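Side-chain contacts in kirola (Actinidia deliciosa, PDB 4IGV), which is a kiwifruit allergen of the ripening-related, Bet v 1-like proteins and, like relatives of that fold, probably binds small hydrophobic ligands in an internal cavity: residues I18-I23 against I101-D106; E22-R27 against V83-V88; V11-D16 against E139-I144; Y26-I31 against S54-K59. All blocks are in the same frame, centred on the assembly; numbering follows the deposited sequence. Where two conformers were deposited one is given.

Contact 1: I18-I23 against I101-D106; sequences IVFYEI and IIVQVD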
# COMPACT_ATOMS: atom_id res chain seq x y z
N ILE A 18 -3.00 -12.54 9.49
CA ILE A 18 -3.16 -13.45 8.35
C ILE A 18 -4.16 -12.89 7.37
O ILE A 18 -3.98 -12.93 6.14
CB ILE A 18 -3.50 -14.87 8.78
CG1 ILE A 18 -2.38 -15.49 9.64
CG2 ILE A 18 -3.74 -15.78 7.53
CD1 ILE A 18 -2.84 -16.78 10.47
N VAL A 19 -5.24 -12.33 7.89
CA VAL A 19 -6.26 -11.73 7.05
C VAL A 19 -5.74 -10.45 6.38
O VAL A 19 -5.97 -10.22 5.20
CB VAL A 19 -7.53 -11.49 7.85
CG1 VAL A 19 -8.59 -10.98 6.93
CG2 VAL A 19 -7.98 -12.79 8.52
N PHE A 20 -4.93 -9.67 7.07
CA PHE A 20 -4.40 -8.46 6.48
C PHE A 20 -3.52 -8.79 5.30
O PHE A 20 -3.59 -8.19 4.24
CB PHE A 20 -3.62 -7.71 7.56
CG PHE A 20 -3.46 -6.27 7.27
CD1 PHE A 20 -4.34 -5.35 7.80
CD2 PHE A 20 -2.45 -5.81 6.40
CE1 PHE A 20 -4.20 -3.99 7.55
CE2 PHE A 20 -2.29 -4.47 6.12
CZ PHE A 20 -3.19 -3.53 6.68
N TYR A 21 -2.66 -9.80 5.47
CA TYR A 21 -1.84 -10.21 4.35
C TYR A 21 -2.64 -10.82 3.21
O TYR A 21 -2.33 -10.57 2.05
CB TYR A 21 -0.72 -11.16 4.79
CG TYR A 21 0.34 -11.36 3.70
CD1 TYR A 21 1.11 -10.33 3.23
CD2 TYR A 21 0.50 -12.57 3.11
CE1 TYR A 21 2.06 -10.53 2.22
CE2 TYR A 21 1.40 -12.83 2.14
CZ TYR A 21 2.19 -11.82 1.66
OH TYR A 21 3.13 -12.06 0.66
N GLU A 22 -3.65 -11.58 3.51
CA GLU A 22 -4.57 -12.12 2.49
C GLU A 22 -5.08 -10.99 1.63
O GLU A 22 -5.17 -11.10 0.38
CB GLU A 22 -5.76 -12.81 3.19
CG GLU A 22 -6.94 -13.25 2.25
CD GLU A 22 -6.52 -14.46 1.53
OE1 GLU A 22 -5.37 -14.96 1.80
OE2 GLU A 22 -7.43 -14.97 0.80
N ILE A 23 -5.51 -9.91 2.27
CA ILE A 23 -6.04 -8.76 1.55
C ILE A 23 -4.99 -8.16 0.64
O ILE A 23 -5.21 -7.92 -0.54
CB ILE A 23 -6.65 -7.70 2.50
CG1 ILE A 23 -7.84 -8.32 3.21
CG2 ILE A 23 -6.95 -6.37 1.72
CD1 ILE A 23 -8.28 -7.49 4.45
N ILE A 101 6.51 0.69 -2.50
CA ILE A 101 5.82 0.55 -1.24
C ILE A 101 5.86 -0.92 -0.85
O ILE A 101 5.46 -1.78 -1.59
CB ILE A 101 4.34 0.97 -1.34
CG1 ILE A 101 4.28 2.47 -1.69
CG2 ILE A 101 3.57 0.69 -0.01
CD1 ILE A 101 2.84 3.00 -1.89
N ILE A 102 6.39 -1.18 0.33
CA ILE A 102 6.46 -2.54 0.89
C ILE A 102 5.52 -2.62 2.05
O ILE A 102 5.55 -1.77 2.96
CB ILE A 102 7.88 -2.89 1.37
CG1 ILE A 102 8.93 -2.60 0.32
CG2 ILE A 102 7.93 -4.35 1.79
CD1 ILE A 102 10.37 -2.72 0.90
N VAL A 103 4.65 -3.62 2.03
CA VAL A 103 3.73 -3.92 3.14
C VAL A 103 4.20 -5.25 3.72
O VAL A 103 4.34 -6.22 3.02
CB VAL A 103 2.26 -4.09 2.69
CG1 VAL A 103 1.35 -4.11 3.94
CG2 VAL A 103 1.82 -3.00 1.74
N GLN A 104 4.48 -5.28 5.01
CA GLN A 104 4.94 -6.51 5.66
C GLN A 104 4.21 -6.72 6.97
O GLN A 104 4.16 -5.82 7.80
CB GLN A 104 6.47 -6.41 5.91
CG GLN A 104 7.05 -7.68 6.36
CD GLN A 104 7.13 -7.81 7.85
OE1 GLN A 104 7.48 -6.85 8.56
NE2 GLN A 104 6.83 -9.01 8.36
N VAL A 105 3.66 -7.90 7.15
CA VAL A 105 2.77 -8.22 8.27
C VAL A 105 3.46 -9.21 9.20
O VAL A 105 3.92 -10.26 8.77
CB VAL A 105 1.42 -8.82 7.77
CG1 VAL A 105 0.47 -9.00 9.00
CG2 VAL A 105 0.81 -7.89 6.71
N ASP A 106 3.56 -8.85 10.48
CA ASP A 106 4.07 -9.75 11.48
C ASP A 106 2.93 -10.41 12.18
O ASP A 106 2.09 -9.73 12.78
CB ASP A 106 4.83 -8.97 12.51
CG ASP A 106 6.14 -8.51 12.03
OD1 ASP A 106 6.76 -9.18 11.16
OD2 ASP A 106 6.61 -7.47 12.58

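Contact 2: E22-R27 against V83-V88; sequences EIFRYR and VTFKIV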
# COMPACT_ATOMS: atom_id res chain seq x y z
N GLU A 22 -3.65 -11.58 3.51
CA GLU A 22 -4.57 -12.12 2.49
C GLU A 22 -5.08 -10.99 1.63
O GLU A 22 -5.17 -11.10 0.38
CB GLU A 22 -5.76 -12.81 3.19
CG GLU A 22 -6.94 -13.25 2.25
CD GLU A 22 -6.52 -14.46 1.53
OE1 GLU A 22 -5.37 -14.96 1.80
OE2 GLU A 22 -7.43 -14.97 0.80
N ILE A 23 -5.51 -9.91 2.27
CA ILE A 23 -6.04 -8.76 1.55
C ILE A 23 -4.99 -8.16 0.64
O ILE A 23 -5.21 -7.92 -0.54
CB ILE A 23 -6.65 -7.70 2.50
CG1 ILE A 23 -7.84 -8.32 3.21
CG2 ILE A 23 -6.95 -6.37 1.72
CD1 ILE A 23 -8.28 -7.49 4.45
N PHE A 24 -3.82 -7.86 1.17
CA PHE A 24 -2.79 -7.18 0.38
C PHE A 24 -2.16 -8.01 -0.70
O PHE A 24 -1.72 -7.48 -1.71
CB PHE A 24 -1.76 -6.52 1.30
CG PHE A 24 -2.26 -5.17 1.78
CD1 PHE A 24 -3.06 -5.04 2.85
CD2 PHE A 24 -2.06 -4.05 0.99
CE1 PHE A 24 -3.56 -3.80 3.20
CE2 PHE A 24 -2.57 -2.80 1.37
CZ PHE A 24 -3.31 -2.72 2.49
N ARG A 25 -2.11 -9.32 -0.49
CA ARG A 25 -1.59 -10.22 -1.50
C ARG A 25 -2.68 -10.65 -2.48
O ARG A 25 -2.52 -10.40 -3.67
CB ARG A 25 -0.91 -11.45 -0.89
CG ARG A 25 -0.34 -12.35 -1.96
CD ARG A 25 0.41 -13.56 -1.45
NE ARG A 25 0.85 -14.36 -2.59
CZ ARG A 25 1.36 -15.57 -2.50
NH1 ARG A 25 1.62 -16.09 -1.33
NH2 ARG A 25 1.75 -16.21 -3.59
N TYR A 26 -3.73 -11.32 -2.02
CA TYR A 26 -4.65 -11.97 -2.90
C TYR A 26 -5.98 -11.27 -3.15
O TYR A 26 -6.65 -11.57 -4.15
CB TYR A 26 -4.95 -13.34 -2.34
CG TYR A 26 -3.91 -14.38 -2.56
CD1 TYR A 26 -3.29 -14.97 -1.50
CD2 TYR A 26 -3.65 -14.84 -3.83
CE1 TYR A 26 -2.34 -15.99 -1.68
CE2 TYR A 26 -2.70 -15.85 -4.03
CZ TYR A 26 -2.10 -16.40 -2.92
OH TYR A 26 -1.21 -17.47 -3.17
N ARG A 27 -6.41 -10.39 -2.27
CA ARG A 27 -7.76 -9.82 -2.40
C ARG A 27 -7.74 -8.31 -2.20
O ARG A 27 -8.56 -7.74 -1.47
CB ARG A 27 -8.74 -10.50 -1.44
CG ARG A 27 -8.83 -12.02 -1.59
CD ARG A 27 -9.97 -12.69 -0.89
NE ARG A 27 -11.25 -12.27 -1.47
CZ ARG A 27 -12.43 -12.29 -0.87
NH1 ARG A 27 -12.50 -12.74 0.35
NH2 ARG A 27 -13.54 -11.86 -1.50
N VAL A 83 4.77 -7.93 0.65
CA VAL A 83 4.46 -7.67 -0.76
C VAL A 83 4.99 -6.29 -1.09
O VAL A 83 4.89 -5.36 -0.29
CB VAL A 83 2.99 -7.90 -1.08
CG1 VAL A 83 2.09 -7.07 -0.18
CG2 VAL A 83 2.71 -7.63 -2.62
N THR A 84 5.67 -6.20 -2.24
CA THR A 84 6.28 -4.98 -2.71
C THR A 84 5.61 -4.51 -4.01
O THR A 84 5.55 -5.24 -4.99
CB THR A 84 7.77 -5.15 -2.98
OG1 THR A 84 8.42 -5.59 -1.78
CG2 THR A 84 8.43 -3.86 -3.47
N PHE A 85 5.12 -3.27 -3.96
CA PHE A 85 4.45 -2.61 -5.08
C PHE A 85 5.35 -1.52 -5.65
O PHE A 85 5.91 -0.70 -4.90
CB PHE A 85 3.20 -1.94 -4.59
CG PHE A 85 2.18 -2.88 -4.01
CD1 PHE A 85 1.25 -3.52 -4.81
CD2 PHE A 85 2.15 -3.11 -2.67
CE1 PHE A 85 0.30 -4.42 -4.24
CE2 PHE A 85 1.20 -3.99 -2.08
CZ PHE A 85 0.29 -4.64 -2.88
N LYS A 86 5.61 -1.56 -6.95
CA LYS A 86 6.35 -0.51 -7.65
C LYS A 86 5.35 0.37 -8.40
O LYS A 86 4.63 -0.14 -9.23
CB LYS A 86 7.38 -1.08 -8.63
CG LYS A 86 8.04 -0.03 -9.50
CD LYS A 86 9.03 -0.70 -10.46
CE LYS A 86 9.53 0.27 -11.46
NZ LYS A 86 10.39 -0.54 -12.38
N ILE A 87 5.34 1.67 -8.15
CA ILE A 87 4.47 2.58 -8.87
C ILE A 87 5.09 2.91 -10.19
O ILE A 87 6.25 3.34 -10.25
CB ILE A 87 4.16 3.88 -8.06
CG1 ILE A 87 3.63 3.54 -6.66
CG2 ILE A 87 3.20 4.80 -8.90
CD1 ILE A 87 3.45 4.73 -5.71
N VAL A 88 4.38 2.68 -11.28
CA VAL A 88 4.96 2.88 -12.62
C VAL A 88 4.33 4.02 -13.36
O VAL A 88 5.00 4.65 -14.20
CB VAL A 88 4.97 1.62 -13.46
CG1 VAL A 88 5.88 0.55 -12.73
CG2 VAL A 88 3.63 1.07 -13.78

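Contact 3: V11-D16 against E139-I144; sequences VEILSD and EITKDI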
# COMPACT_ATOMS: atom_id res chain seq x y z
N VAL A 11 2.57 -0.21 12.66
CA VAL A 11 1.51 -0.11 13.60
C VAL A 11 0.98 -1.46 14.02
O VAL A 11 0.88 -2.41 13.22
CB VAL A 11 0.37 0.74 13.09
CG1 VAL A 11 0.77 2.21 13.04
CG2 VAL A 11 -0.07 0.20 11.77
N GLU A 12 0.64 -1.57 15.30
CA GLU A 12 0.01 -2.76 15.82
C GLU A 12 -1.45 -2.74 15.47
O GLU A 12 -2.13 -1.71 15.60
CB GLU A 12 0.14 -2.89 17.34
CG GLU A 12 -0.75 -4.01 17.95
CD GLU A 12 -0.07 -5.37 18.04
OE1 GLU A 12 1.17 -5.43 17.91
OE2 GLU A 12 -0.77 -6.39 18.22
N ILE A 13 -1.92 -3.91 15.08
CA ILE A 13 -3.31 -4.06 14.66
C ILE A 13 -4.07 -4.92 15.58
O ILE A 13 -3.52 -5.76 16.29
CB ILE A 13 -3.42 -4.52 13.18
CG1 ILE A 13 -2.71 -5.83 12.94
CG2 ILE A 13 -2.82 -3.47 12.27
CD1 ILE A 13 -3.05 -6.40 11.58
N LEU A 14 -5.38 -4.68 15.57
CA LEU A 14 -6.29 -5.41 16.42
C LEU A 14 -6.86 -6.61 15.70
O LEU A 14 -7.38 -7.52 16.35
CB LEU A 14 -7.38 -4.49 16.96
CG LEU A 14 -7.37 -4.36 18.49
CD1 LEU A 14 -8.06 -3.08 18.93
CD2 LEU A 14 -8.02 -5.58 19.18
N SER A 15 -6.73 -6.64 14.38
CA SER A 15 -7.28 -7.70 13.61
C SER A 15 -6.20 -8.76 13.30
O SER A 15 -5.09 -8.64 13.70
CB SER A 15 -7.89 -7.10 12.36
OG SER A 15 -6.90 -6.48 11.56
N ASP A 16 -6.58 -9.84 12.65
CA ASP A 16 -5.64 -10.92 12.38
C ASP A 16 -4.73 -10.53 11.24
O ASP A 16 -5.16 -10.20 10.17
CB ASP A 16 -6.46 -12.15 11.98
CG ASP A 16 -5.65 -13.48 11.94
OD1 ASP A 16 -4.40 -13.51 11.86
OD2 ASP A 16 -6.33 -14.53 12.02
N GLU A 139 -4.19 5.07 7.57
CA GLU A 139 -5.65 5.22 7.70
C GLU A 139 -6.32 4.02 7.13
O GLU A 139 -7.20 3.40 7.73
CB GLU A 139 -6.20 6.44 6.94
CG GLU A 139 -7.68 6.67 7.35
CD GLU A 139 -8.51 7.58 6.48
OE1 GLU A 139 -7.96 8.52 5.86
OE2 GLU A 139 -9.75 7.34 6.47
N ILE A 140 -5.91 3.65 5.93
CA ILE A 140 -6.42 2.43 5.28
C ILE A 140 -6.28 1.23 6.22
O ILE A 140 -7.21 0.45 6.39
CB ILE A 140 -5.78 2.17 3.92
CG1 ILE A 140 -6.28 3.21 2.93
CG2 ILE A 140 -6.12 0.74 3.46
CD1 ILE A 140 -5.45 3.20 1.65
N THR A 141 -5.11 1.12 6.85
CA THR A 141 -4.85 0.04 7.77
C THR A 141 -5.87 0.05 8.92
O THR A 141 -6.42 -0.98 9.29
CB THR A 141 -3.42 0.16 8.34
OG1 THR A 141 -2.48 0.13 7.25
CG2 THR A 141 -3.09 -0.94 9.34
N LYS A 142 -6.14 1.22 9.48
CA LYS A 142 -7.10 1.34 10.57
C LYS A 142 -8.53 1.04 10.12
O LYS A 142 -9.30 0.42 10.88
CB LYS A 142 -6.98 2.72 11.22
CG LYS A 142 -5.66 2.90 11.98
CD LYS A 142 -5.49 4.31 12.47
CE LYS A 142 -4.13 4.50 13.09
NZ LYS A 142 -4.00 5.92 13.53
N ASP A 143 -8.84 1.43 8.89
CA ASP A 143 -10.16 1.10 8.32
C ASP A 143 -10.31 -0.41 8.17
O ASP A 143 -11.37 -0.93 8.49
CB ASP A 143 -10.37 1.80 7.01
CG ASP A 143 -10.68 3.27 7.17
OD1 ASP A 143 -11.02 3.73 8.29
OD2 ASP A 143 -10.62 4.02 6.17
N ILE A 144 -9.24 -1.09 7.72
CA ILE A 144 -9.33 -2.54 7.57
C ILE A 144 -9.50 -3.20 8.92
O ILE A 144 -10.34 -4.08 9.12
CB ILE A 144 -8.12 -3.09 6.82
CG1 ILE A 144 -8.10 -2.61 5.37
CG2 ILE A 144 -8.05 -4.61 6.96
CD1 ILE A 144 -6.73 -2.81 4.66

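Contact 4: Y26-I31 against S54-K59; sequences YRLYLI and SVIFFK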
# COMPACT_ATOMS: atom_id res chain seq x y z
N TYR A 26 -3.73 -11.32 -2.02
CA TYR A 26 -4.65 -11.97 -2.90
C TYR A 26 -5.98 -11.27 -3.15
O TYR A 26 -6.65 -11.57 -4.15
CB TYR A 26 -4.95 -13.34 -2.34
CG TYR A 26 -3.91 -14.38 -2.56
CD1 TYR A 26 -3.29 -14.97 -1.50
CD2 TYR A 26 -3.65 -14.84 -3.83
CE1 TYR A 26 -2.34 -15.99 -1.68
CE2 TYR A 26 -2.70 -15.85 -4.03
CZ TYR A 26 -2.10 -16.40 -2.92
OH TYR A 26 -1.21 -17.47 -3.17
N ARG A 27 -6.41 -10.39 -2.27
CA ARG A 27 -7.76 -9.82 -2.40
C ARG A 27 -7.74 -8.31 -2.20
O ARG A 27 -8.56 -7.74 -1.47
CB ARG A 27 -8.74 -10.50 -1.44
CG ARG A 27 -8.83 -12.02 -1.59
CD ARG A 27 -9.97 -12.69 -0.89
NE ARG A 27 -11.25 -12.27 -1.47
CZ ARG A 27 -12.43 -12.29 -0.87
NH1 ARG A 27 -12.50 -12.74 0.35
NH2 ARG A 27 -13.54 -11.86 -1.50
N LEU A 28 -6.87 -7.65 -2.95
CA LEU A 28 -6.61 -6.25 -2.74
C LEU A 28 -7.83 -5.39 -3.04
O LEU A 28 -8.04 -4.33 -2.44
CB LEU A 28 -5.36 -5.80 -3.53
CG LEU A 28 -4.74 -4.45 -3.17
CD1 LEU A 28 -4.30 -4.33 -1.70
CD2 LEU A 28 -3.58 -4.17 -4.11
N TYR A 29 -8.68 -5.87 -3.94
CA TYR A 29 -9.93 -5.22 -4.26
C TYR A 29 -10.84 -5.00 -3.04
O TYR A 29 -11.69 -4.11 -3.06
CB TYR A 29 -10.70 -5.95 -5.34
CG TYR A 29 -10.93 -7.42 -5.06
CD1 TYR A 29 -11.99 -7.82 -4.27
CD2 TYR A 29 -10.10 -8.41 -5.55
CE1 TYR A 29 -12.20 -9.15 -4.00
CE2 TYR A 29 -10.31 -9.74 -5.28
CZ TYR A 29 -11.36 -10.11 -4.49
OH TYR A 29 -11.56 -11.47 -4.25
N LEU A 30 -10.67 -5.80 -1.98
CA LEU A 30 -11.52 -5.59 -0.79
C LEU A 30 -11.29 -4.22 -0.14
O LEU A 30 -12.15 -3.77 0.62
CB LEU A 30 -11.25 -6.69 0.24
CG LEU A 30 -11.72 -8.05 -0.15
CD1 LEU A 30 -11.30 -9.07 0.89
CD2 LEU A 30 -13.25 -8.13 -0.37
N ILE A 31 -10.16 -3.55 -0.40
CA ILE A 31 -9.90 -2.27 0.27
C ILE A 31 -10.79 -1.16 -0.25
O ILE A 31 -10.96 -0.13 0.42
CB ILE A 31 -8.41 -1.83 0.30
CG1 ILE A 31 -7.90 -1.44 -1.11
CG2 ILE A 31 -7.55 -2.88 1.08
CD1 ILE A 31 -6.48 -0.86 -1.15
N SER A 54 2.08 -9.10 -11.38
CA SER A 54 0.73 -8.64 -11.62
C SER A 54 0.72 -7.11 -11.66
O SER A 54 1.55 -6.42 -10.99
CB SER A 54 -0.27 -9.17 -10.59
OG SER A 54 0.09 -8.90 -9.24
N VAL A 55 -0.20 -6.56 -12.44
CA VAL A 55 -0.27 -5.13 -12.65
C VAL A 55 -1.65 -4.66 -12.21
O VAL A 55 -2.66 -5.23 -12.66
CB VAL A 55 -0.03 -4.78 -14.14
CG1 VAL A 55 -0.18 -3.25 -14.41
CG2 VAL A 55 1.32 -5.32 -14.66
N ILE A 56 -1.68 -3.66 -11.35
CA ILE A 56 -2.88 -3.25 -10.67
C ILE A 56 -3.05 -1.73 -10.83
O ILE A 56 -2.11 -0.94 -10.65
CB ILE A 56 -2.88 -3.65 -9.18
CG1 ILE A 56 -2.70 -5.14 -9.04
CG2 ILE A 56 -4.19 -3.19 -8.50
CD1 ILE A 56 -2.52 -5.57 -7.57
N PHE A 57 -4.29 -1.33 -11.13
CA PHE A 57 -4.64 0.10 -11.25
C PHE A 57 -5.44 0.52 -10.01
O PHE A 57 -6.35 -0.17 -9.62
CB PHE A 57 -5.47 0.30 -12.51
CG PHE A 57 -5.87 1.74 -12.78
CD1 PHE A 57 -4.94 2.65 -13.29
CD2 PHE A 57 -7.17 2.14 -12.59
CE1 PHE A 57 -5.32 3.94 -13.57
CE2 PHE A 57 -7.54 3.46 -12.89
CZ PHE A 57 -6.58 4.33 -13.39
N PHE A 58 -5.07 1.68 -9.42
CA PHE A 58 -5.74 2.20 -8.24
C PHE A 58 -6.38 3.52 -8.55
O PHE A 58 -5.76 4.41 -9.18
CB PHE A 58 -4.74 2.40 -7.12
CG PHE A 58 -4.11 1.14 -6.61
CD1 PHE A 58 -4.67 0.41 -5.63
CD2 PHE A 58 -2.91 0.67 -7.16
CE1 PHE A 58 -4.08 -0.76 -5.15
CE2 PHE A 58 -2.35 -0.47 -6.68
CZ PHE A 58 -2.91 -1.17 -5.68
N LYS A 59 -7.64 3.66 -8.12
CA LYS A 59 -8.32 4.93 -8.12
C LYS A 59 -8.48 5.28 -6.64
O LYS A 59 -9.07 4.52 -5.88
CB LYS A 59 -9.69 4.82 -8.77
CG LYS A 59 -9.63 4.47 -10.24
CD LYS A 59 -11.02 4.39 -10.80
CE LYS A 59 -11.70 5.71 -10.79
NZ LYS A 59 -12.95 5.67 -11.61

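Contact 1: I18-I23 against I101-D106
Phe20 is the first residue of helix 17-25 to meet strand 96-107: its CD2 lies 3.9 Å from Val105 CG2, and its CE2 lies 4.3 Å from Val103 CG1. The two valines are met differently. Val103 CG1 comes to the ring at its edge, close to the ring plane, whereas Val105 CG2 approaches obliquely. With CG anti to the backbone N (chi1 -158°), the ring of Phe20 reaches down the strand from Val105 to Val103, and it continues inward to Thr141 and Ile144 of helix 131-145. Helix and strand run nearly antiparallel, their short axes at 158° and 8.4 Å apart at closest approach. This is the layer of the Bet v 1 fold in which a short helix packs against the concave side of the curved antiparallel sheet. Tyr21 follows, and its CA lies 6.4 Å from the CA of Val105, the shortest such spacing between the segments. Its CB touches Val105 CG2 at 4.1 Å, so one methyl group serves both Phe20 and Tyr21. The phenol of Tyr21 extends to strand 82-88, where OH is hydrogen-bonded to Ser82 O. Backbone hydrogen bonds hold both valines in the sheet, Val103 to Val83 and Val105 to Lys81. Gln104 between them points away from the helix, and its NE2 is hydrogen-bonded to both Asp106 OD1 and Thr80 O.

Contact 2: E22-R27 against V83-V88
The C-terminal end of helix 17-25 meets strand 82-88 on the inner side of the curved Bet v 1 sheet, and the contact is carried by Phe24 against Val83 and Phe85. Both parts of Phe24, backbone and side chain, take part. Its carbonyl O lies 4.1 Å from Val83 CG1, and its CB lies 4.2 Å from the same methyl group. Val83 CG1 sits between its own backbone N and carbonyl carbon (chi1 55°), the branch turned to the helix end in the conformer described. Phe85 approaches from farther along the strand. Its CZ comes within 3.7 Å of Phe24 O, which lies at the edge of the Phe85 ring and near its plane, where the positively polarised ring hydrogens would favour a carbonyl oxygen. The first torsion of Phe85, with CG anti to the carbonyl carbon (chi1 -62°), is what brings CZ to that oxygen. The two rings themselves barely meet: Phe85 CE2 is 4.5 Å from Phe24 CD2, at the edge of the Phe24 ring rather than over a face. No hydrogen bond joins the segments, and all three touching residues are buried. Phe24 also meets Phe20, one helical turn earlier, with ring planes about 20° apart, and Trp116 of strand 112-122 with planes nearly perpendicular. Phe85 reaches on to Leu28, and Val83 and Phe85 pair through their backbones with Val103 and Ile101 of the adjacent strand 96-107.

Contact 3: V11-D16 against E139-I144
The end of strand 4-12 and the loop after it pass beside helix 131-145 at a CA-to-CA spacing of 7.8 Å between Ile13 and Lys142, the nearest pair of the two segments. The contact converges on one methyl group, Thr141 CG2, which lies 4.0 Å from Val11 CG2 and 3.9 Å from Ile13 CG2. Val11 and Ile13 are alternate residues, and both direct their CB toward the helix. The side chains of Ile13 and Thr141 meet at about a right angle, while that of Val11 runs obliquely to Thr141. In the Bet v 1 fold the long C-terminal helix lies across the hollow of the sheet, and here it is joined to the edge strand and to the segment leading into helix 17-25. The rotation of Thr141 separates its two branches: CG2 stands anti to the backbone N and faces the valine and isoleucine, while OG1, beside that N (chi1 -59°), is hydrogen-bonded to Cys137 O within the helix and to Trp116 NE1 of strand 112-122. Two partners thus satisfy the hydroxyl of a buried residue. Further along, Leu14 N is hydrogen-bonded to Glu145 OE1, a polar tie from the loop to the same helix. Asp16 then occupies the N-cap of helix 17-25, its OD1 accepting from Ile18 N. Val11 and Ile13 remain paired through their backbones with Val114 and Asn112.

Contact 4: Y26-I31 against S54-K59
The ring of Phe58 has Ile56 CG2 over one face, 3.6 Å above the plane and offset toward the rim, while Leu28 CD2 meets its edge near the ring plane. At that edge Leu28 CD2 lies 3.5 Å from Phe58 CZ and 3.6 Å from Phe58 CE1, so the methyl group sits against the CE1-CZ edge. The side chains of Leu28 and Phe58 meet at about a right angle. The same CD2 of Leu28 lies 3.9 Å from Ile56 CD1. Leu28 CD2 thus touches both strand side chains, which also pack on each other; CG anti to the backbone N (chi1 -166°) carries this branched end to the strand. A second set of flat groups belongs to the turn itself. The guanidinium of Arg27 has Leu30 CD1 over the centre of one face, 3.8 Å above the plane, and Tyr29 OH at its edge. There Arg27 NE donates to Tyr29 OH across 2.9 Å at 168°, only 6° out of the guanidinium plane. The Tyr29 ring has Arg27 C over one face, toward the rim, and packs edge-to-face with Trp49. These side chains bridge the type I beta turn from Arg27 to Leu30, whose backbone bond runs from Leu30 N to Arg27 O. The turn links helix 17-25 to helix 30-34, while strand 55-62 is placed in the sheet between strands 39-46 and 65-77. Ile56 also touches Val42 of the former, Phe58 meets Asp71 of the latter, and Ile31 packs on Ile23 of the preceding helix.

All four contacts face the hollow of one curved antiparallel sheet. Contacts 1 and 2 both use helix 17-25, with centres about 8 Å apart, and their strands are neighbours joined by probable backbone hydrogen bonds. Contact 4, centred about 7 Å from contact 2, sets the turn after helix 17-25 against strand 55-62; Ile23 O lies 3.7 Å from Leu28 CB. Contact 3 closes the other end: Phe24 CE1 of contact 2 lies 3.6 Å from Ile144 CD1. Contacts 3 and 4 have centres about 18 Å apart, yet Ile144 CD1 comes within 3.7 Å of Ile31 CG2. Together they lie about the interior that in Bet v 1 relatives holds the ligand cavity, consistent with a similar role here.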